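Local coordinates for protein laccase (PDB 4F7K) that probably oxidises phenolic substrates one electron at a time and passes the electrons through copper centres to reduce dioxygen to water, as multicopper-oxidase laccases do, at residues Gly97-His102 with Ala230-Ile235; Gly352-Gly357 with Leu372-Leu377; Ala93-Thr98 with Asp212-Val217. One frame throughout, in Å; residues are numbered along the deposited sequence.

Interaction 1 of 3, residues Gly97-His102 with Ala230-Ile235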
loop_
_atom_site.group_PDB
_atom_site.type_symbol
_atom_site.label_atom_id
_atom_site.label_comp_id
_atom_site.label_asym_id
_atom_site.label_seq_id
_atom_site.Cartn_x
_atom_site.Cartn_y
_atom_site.Cartn_z
ATOM N N GLY A 97 -6.694 2.589 9.878
ATOM C CA GLY A 97 -6.548 1.558 8.864
ATOM C C GLY A 97 -5.113 1.146 8.569
ATOM O O GLY A 97 -4.201 1.520 9.292
ATOM N N THR A 98 -4.975 0.341 7.509
ATOM C CA THR A 98 -3.707 -0.169 7.006
ATOM C C THR A 98 -3.158 0.784 5.949
ATOM O O THR A 98 -3.745 0.991 4.864
ATOM C CB THR A 98 -3.903 -1.540 6.368
ATOM O OG1 THR A 98 -4.573 -2.390 7.291
ATOM C CG2 THR A 98 -2.568 -2.163 5.989
ATOM N N PHE A 99 -2.046 1.400 6.301
ATOM C CA PHE A 99 -1.363 2.305 5.384
ATOM C C PHE A 99 0.049 1.756 5.198
ATOM O O PHE A 99 0.334 0.649 5.675
ATOM C CB PHE A 99 -1.427 3.744 5.931
ATOM C CG PHE A 99 -2.843 4.272 6.014
ATOM C CD1 PHE A 99 -3.516 4.694 4.871
ATOM C CD2 PHE A 99 -3.515 4.313 7.236
ATOM C CE1 PHE A 99 -4.823 5.152 4.927
ATOM C CE2 PHE A 99 -4.821 4.777 7.311
ATOM C CZ PHE A 99 -5.493 5.198 6.145
ATOM N N TRP A 100 0.919 2.497 4.499
ATOM C CA TRP A 100 2.326 2.141 4.458
ATOM C C TRP A 100 3.204 3.320 4.173
ATOM O O TRP A 100 2.726 4.406 3.906
ATOM C CB TRP A 100 2.586 0.949 3.508
ATOM C CG TRP A 100 2.378 1.117 1.991
ATOM C CD1 TRP A 100 1.224 1.442 1.322
ATOM C CD2 TRP A 100 3.334 0.782 0.987
ATOM N NE1 TRP A 100 1.423 1.380 -0.048
ATOM C CE2 TRP A 100 2.721 0.989 -0.272
ATOM C CE3 TRP A 100 4.665 0.350 1.034
ATOM C CZ2 TRP A 100 3.398 0.773 -1.473
ATOM C CZ3 TRP A 100 5.338 0.135 -0.157
ATOM C CH2 TRP A 100 4.714 0.362 -1.406
ATOM N N TYR A 101 4.513 3.114 4.255
ATOM C CA TYR A 101 5.457 4.192 4.022
ATOM C C TYR A 101 6.590 3.712 3.105
ATOM O O TYR A 101 6.968 2.536 3.118
ATOM C CB TYR A 101 5.959 4.689 5.381
ATOM C CG TYR A 101 6.745 3.660 6.177
ATOM C CD1 TYR A 101 8.140 3.515 5.986
ATOM C CD2 TYR A 101 6.129 2.855 7.151
ATOM C CE1 TYR A 101 8.892 2.578 6.728
ATOM C CE2 TYR A 101 6.881 1.922 7.906
ATOM C CZ TYR A 101 8.272 1.800 7.666
ATOM O OH TYR A 101 9.055 0.927 8.390
ATOM N N HIS A 102 7.130 4.585 2.265
ATOM C CA HIS A 102 8.197 4.124 1.404
ATOM C C HIS A 102 9.050 5.311 0.972
ATOM O O HIS A 102 8.583 6.448 1.005
ATOM C CB HIS A 102 7.639 3.315 0.209
ATOM C CG HIS A 102 6.606 4.060 -0.576
ATOM N ND1 HIS A 102 6.924 5.096 -1.427
ATOM C CD2 HIS A 102 5.255 3.966 -0.591
ATOM C CE1 HIS A 102 5.823 5.586 -1.962
ATOM N NE2 HIS A 102 4.796 4.916 -1.477
ATOM N N ALA A 230 0.670 -0.926 -4.513
ATOM C CA ALA A 230 0.434 0.046 -3.413
ATOM C C ALA A 230 -0.962 -0.027 -2.792
ATOM O O ALA A 230 -1.233 0.635 -1.813
ATOM C CB ALA A 230 0.756 1.494 -3.845
ATOM N N GLN A 231 -1.841 -0.826 -3.381
ATOM C CA GLN A 231 -3.215 -1.055 -2.881
ATOM C C GLN A 231 -3.227 -2.010 -1.689
ATOM O O GLN A 231 -2.359 -2.897 -1.547
ATOM C CB GLN A 231 -4.117 -1.605 -4.002
ATOM C CG GLN A 231 -4.481 -0.547 -5.074
ATOM C CD GLN A 231 -5.562 -1.021 -6.049
ATOM O OE1 GLN A 231 -5.711 -2.213 -6.270
ATOM N NE2 GLN A 231 -6.323 -0.076 -6.625
ATOM N N ARG A 232 -4.208 -1.801 -0.822
ATOM C CA ARG A 232 -4.392 -2.608 0.376
ATOM C C ARG A 232 -5.804 -3.163 0.410
ATOM O O ARG A 232 -6.762 -2.523 -0.107
ATOM C CB ARG A 232 -4.188 -1.739 1.620
ATOM C CG ARG A 232 -2.765 -1.558 2.021
ATOM C CD ARG A 232 -2.159 -0.275 1.475
ATOM N NE ARG A 232 -2.803 0.887 2.056
ATOM C CZ ARG A 232 -3.213 1.944 1.367
ATOM N NH1 ARG A 232 -2.987 2.014 0.065
ATOM N NH2 ARG A 232 -3.826 2.950 1.995
ATOM N N ALA A 233 -5.958 -4.332 1.030
ATOM C CA ALA A 233 -7.280 -4.790 1.392
ATOM C C ALA A 233 -7.198 -5.407 2.776
ATOM O O ALA A 233 -6.282 -6.167 3.041
ATOM C CB ALA A 233 -7.845 -5.773 0.394
ATOM N N ASP A 234 -8.140 -5.054 3.651
ATOM C CA ASP A 234 -8.264 -5.711 4.960
ATOM C C ASP A 234 -9.273 -6.870 4.888
ATOM O O ASP A 234 -10.357 -6.727 4.362
ATOM C CB ASP A 234 -8.719 -4.710 6.049
ATOM C CG ASP A 234 -7.559 -3.997 6.734
ATOM O OD1 ASP A 234 -6.428 -3.948 6.175
ATOM O OD2 ASP A 234 -7.764 -3.488 7.859
ATOM N N ILE A 235 -8.911 -8.011 5.448
ATOM C CA ILE A 235 -9.781 -9.164 5.467
ATOM C C ILE A 235 -9.962 -9.646 6.901
ATOM O O ILE A 235 -8.999 -9.821 7.647
ATOM C CB ILE A 235 -9.250 -10.292 4.568
ATOM C CG1 ILE A 235 -9.569 -9.957 3.100
ATOM C CG2 ILE A 235 -9.848 -11.652 4.953
ATOM C CD1 ILE A 235 -8.629 -10.485 2.120
#
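R232 leaves its strand with CG beside the backbone N and then bends at chi2 (95°) and again at chi3, which turns the edge of its guanidinium to the carbonyl of T98. W100 takes the hindered first torsion, with CG between the backbone N and the carbonyl carbon (chi1 67°), and this sends the indole toward A230. The arginine does most of the bridging. Its NE donates an almost straight bond to T98 O at 3.0 Å, lying in the guanidinium plane but approaching the oxygen from above the carbonyl plane. NH2 adds a weak, longer bond to the same oxygen and comes within 3.4 Å of F99 CD1, although its stronger partner is the carboxylate of D374. NH1 turns back on its own segment and reaches A230 O at 2.9 Å. W100 NE1 shares that oxygen from across the contact at 3.3 Å, tilted from the indole plane, so one buried carbonyl is gripped by two donors. Beside this bond the methyl group of A230 lies at the rim of the indole, with CB 3.6 Å from W100 CZ2. Further along, T98 OG1 donates to D234 OD1 at 2.7 Å, and D234 OD1 accepts with its syn lone pair, on the side of the other carboxylate oxygen; R187 also bonds the hydroxyl, and R185 pairs with D234 OD2. An alanine in place of R232 would probably leave T98 O without its donor and the carboxylate of D374 without its charged mate, and open a gap beside W100. The two strands run roughly antiparallel, 146° apart, but with axes 7.9 Å apart they are joined through side chains instead of a backbone ladder. Such polar stitching belongs to the buried interface between the first and second cupredoxin domains of a multicopper oxidase.

Interaction 2 of 3, residues Gly352-Gly357 with Leu372-Leu377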
loop_
_atom_site.group_PDB
_atom_site.type_symbol
_atom_site.label_atom_id
_atom_site.label_comp_id
_atom_site.label_asym_id
_atom_site.label_seq_id
_atom_site.Cartn_x
_atom_site.Cartn_y
_atom_site.Cartn_z
ATOM N N GLY A 352 -0.179 2.539 -12.789
ATOM C CA GLY A 352 -0.628 2.714 -11.430
ATOM C C GLY A 352 -0.760 4.204 -11.134
ATOM O O GLY A 352 0.120 4.992 -11.474
ATOM N N ILE A 353 -1.841 4.609 -10.520
ATOM C CA ILE A 353 -2.085 6.049 -10.298
ATOM C C ILE A 353 -2.280 6.329 -8.829
ATOM O O ILE A 353 -3.195 5.796 -8.226
ATOM C CB ILE A 353 -3.387 6.473 -11.011
ATOM C CG1 ILE A 353 -3.349 6.020 -12.488
ATOM C CG2 ILE A 353 -3.697 7.984 -10.816
ATOM C CD1 ILE A 353 -2.735 7.063 -13.476
ATOM N N HIS A 354 -1.442 7.184 -8.257
ATOM C CA HIS A 354 -1.558 7.498 -6.832
ATOM C C HIS A 354 -1.681 9.018 -6.565
ATOM O O HIS A 354 -0.827 9.794 -6.995
ATOM C CB HIS A 354 -0.406 6.837 -6.077
ATOM C CG HIS A 354 -0.306 7.235 -4.633
ATOM N ND1 HIS A 354 -1.392 7.242 -3.779
ATOM C CD2 HIS A 354 0.764 7.610 -3.887
ATOM C CE1 HIS A 354 -0.999 7.627 -2.577
ATOM N NE2 HIS A 354 0.303 7.856 -2.618
ATOM N N LEU A 355 -2.750 9.425 -5.881
ATOM C CA LEU A 355 -3.000 10.833 -5.578
ATOM C C LEU A 355 -2.666 11.135 -4.135
ATOM O O LEU A 355 -3.183 10.485 -3.224
ATOM C CB LEU A 355 -4.468 11.230 -5.849
ATOM C CG LEU A 355 -4.778 12.679 -5.473
ATOM C CD1 LEU A 355 -3.998 13.663 -6.406
ATOM C CD2 LEU A 355 -6.272 12.958 -5.479
ATOM N N HIS A 356 -1.790 12.118 -3.935
ATOM C CA HIS A 356 -1.255 12.396 -2.601
ATOM C C HIS A 356 -2.260 13.228 -1.776
ATOM O O HIS A 356 -2.964 14.085 -2.315
ATOM C CB HIS A 356 0.107 13.118 -2.699
ATOM C CG HIS A 356 1.258 12.215 -3.056
ATOM N ND1 HIS A 356 2.509 12.347 -2.490
ATOM C CD2 HIS A 356 1.341 11.164 -3.904
ATOM C CE1 HIS A 356 3.324 11.438 -2.997
ATOM N NE2 HIS A 356 2.640 10.704 -3.854
ATOM N N GLY A 357 -2.335 12.917 -0.487
ATOM C CA GLY A 357 -3.042 13.726 0.481
ATOM C C GLY A 357 -4.558 13.589 0.494
ATOM O O GLY A 357 -5.182 14.159 1.322
ATOM N N LEU A 372 -13.610 3.578 -2.897
ATOM C CA LEU A 372 -12.901 4.737 -2.439
ATOM C C LEU A 372 -11.507 4.223 -2.138
ATOM O O LEU A 372 -11.327 3.288 -1.349
ATOM C CB LEU A 372 -13.573 5.317 -1.192
ATOM C CG LEU A 372 -12.831 6.456 -0.502
ATOM C CD1 LEU A 372 -12.880 7.719 -1.315
ATOM C CD2 LEU A 372 -13.442 6.732 0.861
ATOM N N ARG A 373 -10.531 4.827 -2.803
ATOM C CA ARG A 373 -9.171 4.316 -2.895
ATOM C C ARG A 373 -8.208 5.475 -2.692
ATOM O O ARG A 373 -8.622 6.621 -2.742
ATOM C CB ARG A 373 -8.939 3.771 -4.321
ATOM C CG ARG A 373 -9.561 2.403 -4.656
ATOM C CD ARG A 373 -8.534 1.302 -4.263
ATOM N NE ARG A 373 -8.990 -0.009 -4.666
ATOM C CZ ARG A 373 -8.542 -1.163 -4.199
ATOM N NH1 ARG A 373 -7.578 -1.231 -3.266
ATOM N NH2 ARG A 373 -9.094 -2.271 -4.693
ATOM N N ASP A 374 -6.921 5.189 -2.496
ATOM C CA ASP A 374 -5.934 6.241 -2.635
ATOM C C ASP A 374 -4.981 5.920 -3.811
ATOM O O ASP A 374 -4.165 6.766 -4.200
ATOM C CB ASP A 374 -5.204 6.552 -1.297
ATOM C CG ASP A 374 -4.473 5.348 -0.708
ATOM O OD1 ASP A 374 -3.783 4.620 -1.482
ATOM O OD2 ASP A 374 -4.577 5.132 0.546
ATOM N N THR A 375 -5.145 4.729 -4.394
ATOM C CA THR A 375 -4.305 4.253 -5.476
ATOM C C THR A 375 -5.191 3.465 -6.405
ATOM O O THR A 375 -5.927 2.580 -5.956
ATOM C CB THR A 375 -3.226 3.255 -4.938
ATOM O OG1 THR A 375 -2.511 3.844 -3.850
ATOM C CG2 THR A 375 -2.240 2.819 -6.015
ATOM N N THR A 376 -5.090 3.734 -7.696
ATOM C CA THR A 376 -5.897 3.025 -8.645
ATOM C C THR A 376 -5.076 2.484 -9.811
ATOM O O THR A 376 -3.867 2.683 -9.862
ATOM C CB THR A 376 -7.093 3.866 -9.111
ATOM O OG1 THR A 376 -7.944 3.047 -9.900
ATOM C CG2 THR A 376 -6.664 5.113 -9.880
ATOM N N LEU A 377 -5.717 1.736 -10.696
ATOM C CA LEU A 377 -5.013 1.108 -11.809
ATOM C C LEU A 377 -5.802 1.315 -13.061
ATOM O O LEU A 377 -6.993 1.029 -13.078
ATOM C CB LEU A 377 -4.803 -0.407 -11.611
ATOM C CG LEU A 377 -4.014 -0.963 -12.822
ATOM C CD1 LEU A 377 -2.534 -1.148 -12.518
ATOM C CD2 LEU A 377 -4.644 -2.225 -13.437
#
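G352-L355 and T375-L377 pair as neighbouring antiparallel strands in the third cupredoxin region. The first strand runs into an H-L-H-G sequence (H354-G357), of the kind that in multicopper oxidases supplies copper ligands. The backbone bonds centre on the hydrogen-bonded pair of I353 and T376. I353 N donates to T376 O and T376 N returns to I353 O, both at 2.9 Å and nearly straight. On either side of this pair lie the non-hydrogen-bonded pairs G352 with L377 and H354 with T375. CA-H...O contacts fill in here, one of them from T375 CA to I353 O at 3.3 Å. Beyond T375 the ladder frays: L355 N makes only a weak bond to D374 O at 3.4 Å. The close side-chain carbon contact is on the face carrying I353 and T376. Because T376 OG1 stands anti to the backbone N (chi1 -172°), its methyl occupies the position between the backbone N and the carbonyl carbon, where CG2 meets I353 CB at 3.7 Å; the hydroxyl bonds E362. H354 and T375 lie on the other face, with D374 beside them. With CG anti to the backbone N (chi1 172°), H354 turns the ND1 edge of its ring to D374, and ND1 gives D374 O a 2.8 Å bond in the imidazole plane, though it comes from above the carbonyl plane. This bond fixes the rotation of the ring and leaves NE2 directed at H60, consistent with D374 acting as a second-shell residue that positions a histidine probably belonging to the copper site. D374 OD2 is held by R232 in a salt bridge, and T375 OG1, also bonded to H62 NE2, donates to D374 OD1 at 2.8 Å, meeting that oxygen nearly head-on.

Interaction 3 of 3, residues Ala93-Thr98 with Asp212-Val217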
loop_
_atom_site.group_PDB
_atom_site.type_symbol
_atom_site.label_atom_id
_atom_site.label_comp_id
_atom_site.label_asym_id
_atom_site.label_seq_id
_atom_site.Cartn_x
_atom_site.Cartn_y
_atom_site.Cartn_z
ATOM N N ALA A 93 -2.534 11.155 12.599
ATOM C CA ALA A 93 -3.189 10.265 11.642
ATOM C C ALA A 93 -4.687 10.280 11.914
ATOM O O ALA A 93 -5.124 9.906 13.001
ATOM C CB ALA A 93 -2.617 8.846 11.718
ATOM N N PRO A 94 -5.485 10.760 10.947
ATOM C CA PRO A 94 -6.901 10.980 11.237
ATOM C C PRO A 94 -7.789 9.780 10.867
ATOM O O PRO A 94 -8.957 9.736 11.261
ATOM C CB PRO A 94 -7.235 12.192 10.352
ATOM C CG PRO A 94 -6.362 11.941 9.117
ATOM C CD PRO A 94 -5.110 11.267 9.609
ATOM N N ASP A 95 -7.260 8.834 10.091
ATOM C CA ASP A 95 -8.056 7.670 9.683
ATOM C C ASP A 95 -7.503 6.367 10.163
ATOM O O ASP A 95 -6.296 6.113 10.050
ATOM C CB ASP A 95 -8.213 7.582 8.173
ATOM C CG ASP A 95 -8.539 8.886 7.564
ATOM O OD1 ASP A 95 -9.595 9.446 7.897
ATOM O OD2 ASP A 95 -7.713 9.373 6.768
ATOM N N ALA A 96 -8.397 5.523 10.658
ATOM C CA ALA A 96 -8.016 4.205 11.113
ATOM C C ALA A 96 -7.800 3.313 9.898
ATOM O O ALA A 96 -8.641 3.266 9.007
ATOM C CB ALA A 96 -9.073 3.618 12.022
ATOM N N GLY A 97 -6.694 2.589 9.878
ATOM C CA GLY A 97 -6.548 1.558 8.864
ATOM C C GLY A 97 -5.113 1.146 8.569
ATOM O O GLY A 97 -4.201 1.520 9.292
ATOM N N THR A 98 -4.975 0.341 7.509
ATOM C CA THR A 98 -3.707 -0.169 7.006
ATOM C C THR A 98 -3.158 0.784 5.949
ATOM O O THR A 98 -3.745 0.991 4.864
ATOM C CB THR A 98 -3.903 -1.540 6.368
ATOM O OG1 THR A 98 -4.573 -2.390 7.291
ATOM C CG2 THR A 98 -2.568 -2.163 5.989
ATOM N N ASP A 212 -7.640 0.145 0.884
ATOM C CA ASP A 212 -6.782 1.324 0.998
ATOM C C ASP A 212 -6.988 2.095 2.321
ATOM O O ASP A 212 -7.018 3.328 2.359
ATOM C CB ASP A 212 -6.948 2.225 -0.216
ATOM C CG ASP A 212 -6.470 1.555 -1.516
ATOM O OD1 ASP A 212 -5.966 0.417 -1.465
ATOM O OD2 ASP A 212 -6.592 2.178 -2.587
ATOM N N GLY A 213 -7.125 1.357 3.409
ATOM C CA GLY A 213 -7.287 1.996 4.714
ATOM C C GLY A 213 -8.689 2.509 4.972
ATOM O O GLY A 213 -8.946 3.043 6.039
ATOM N N MET A 214 -9.602 2.329 4.019
ATOM C CA MET A 214 -10.981 2.854 4.141
ATOM C C MET A 214 -12.027 1.758 4.216
ATOM O O MET A 214 -12.236 1.044 3.234
ATOM C CB MET A 214 -11.342 3.819 3.003
ATOM C CG MET A 214 -10.505 5.065 2.978
ATOM S SD MET A 214 -10.850 6.139 4.374
ATOM C CE MET A 214 -9.330 7.083 4.406
ATOM N N PRO A 215 -12.678 1.627 5.384
ATOM C CA PRO A 215 -13.758 0.668 5.642
ATOM C C PRO A 215 -14.895 0.775 4.624
ATOM O O PRO A 215 -15.265 1.879 4.229
ATOM C CB PRO A 215 -14.270 1.082 7.026
ATOM C CG PRO A 215 -13.122 1.767 7.654
ATOM C CD PRO A 215 -12.449 2.508 6.537
ATOM N N ILE A 216 -15.408 -0.375 4.192
ATOM C CA ILE A 216 -16.530 -0.427 3.282
ATOM C C ILE A 216 -17.787 -0.731 4.087
ATOM O O ILE A 216 -17.737 -1.467 5.085
ATOM C CB ILE A 216 -16.343 -1.456 2.144
ATOM C CG1 ILE A 216 -16.316 -2.896 2.668
ATOM C CG2 ILE A 216 -15.083 -1.138 1.313
ATOM C CD1 ILE A 216 -15.972 -3.931 1.567
ATOM N N VAL A 217 -18.903 -0.156 3.645
ATOM C CA VAL A 217 -20.182 -0.295 4.337
ATOM C C VAL A 217 -20.611 -1.756 4.488
ATOM O O VAL A 217 -20.901 -2.208 5.605
ATOM C CB VAL A 217 -21.279 0.609 3.722
ATOM C CG1 VAL A 217 -22.673 0.261 4.278
ATOM C CG2 VAL A 217 -20.957 2.078 4.004
#
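A type I' turn, with D212 and G213 at its corners, closes the hairpin between strands 204-211 and 214-220 and pushes G213 against G97, where the chain enters strand 97-103. The two CA atoms of G213 and G97 come within 4.2 Å, a closeness made possible by the lack of a side chain at G97; a side-chain carbon there would collide with G213 O. The backbone angles of both residues by themselves call for glycine. Backbone meets backbone in this part of the contact: G213 CA lies 3.7 Å from T98 O, and A96 O approaches G213 O to 3.0 Å. The last two are both acceptors, so their closeness reflects tight packing and probably costs some repulsion.

The one meeting of side chains lies to the side of the glycines. M214 starts away from 93-98 but bends at chi2 (-69°), which brings its methyl group back against D95, with CE 3.7 Å from both CG and OD2 of the carboxylate. The charge of D95 is answered by R65 through OD1, while N281 touches both D95 and M214. D212 faces the other way: its carboxylate bonds the backbone N of R232 and pairs with R373. Glycine-on-glycine packing thus lets a hairpin turn of the second cupredoxin domain sit close against the first, as part of their buried interface.

Interactions 1 and 3 set out from the same strand, 97-103, sharing G97 and T98, and both reach the six-stranded sheet containing 204-211, 214-220 and 232-239; their centres lie 9 Å apart. Interaction 2 follows later in the chain, within the third multicopper-oxidase region, about 12 Å from interaction 1 and 14 Å from interaction 3, centre to centre. Charged and polar groups tie the three together. R232 NH2 meets D374 OD2 at 2.7 Å, and D212 OD1 takes both the backbone amide R232 N and R373 NH1 at 2.9 Å. Residues from all three regions converge in one buried polar network next to H62 and H354, probably helping to hold the three domains together near the family's expected copper site.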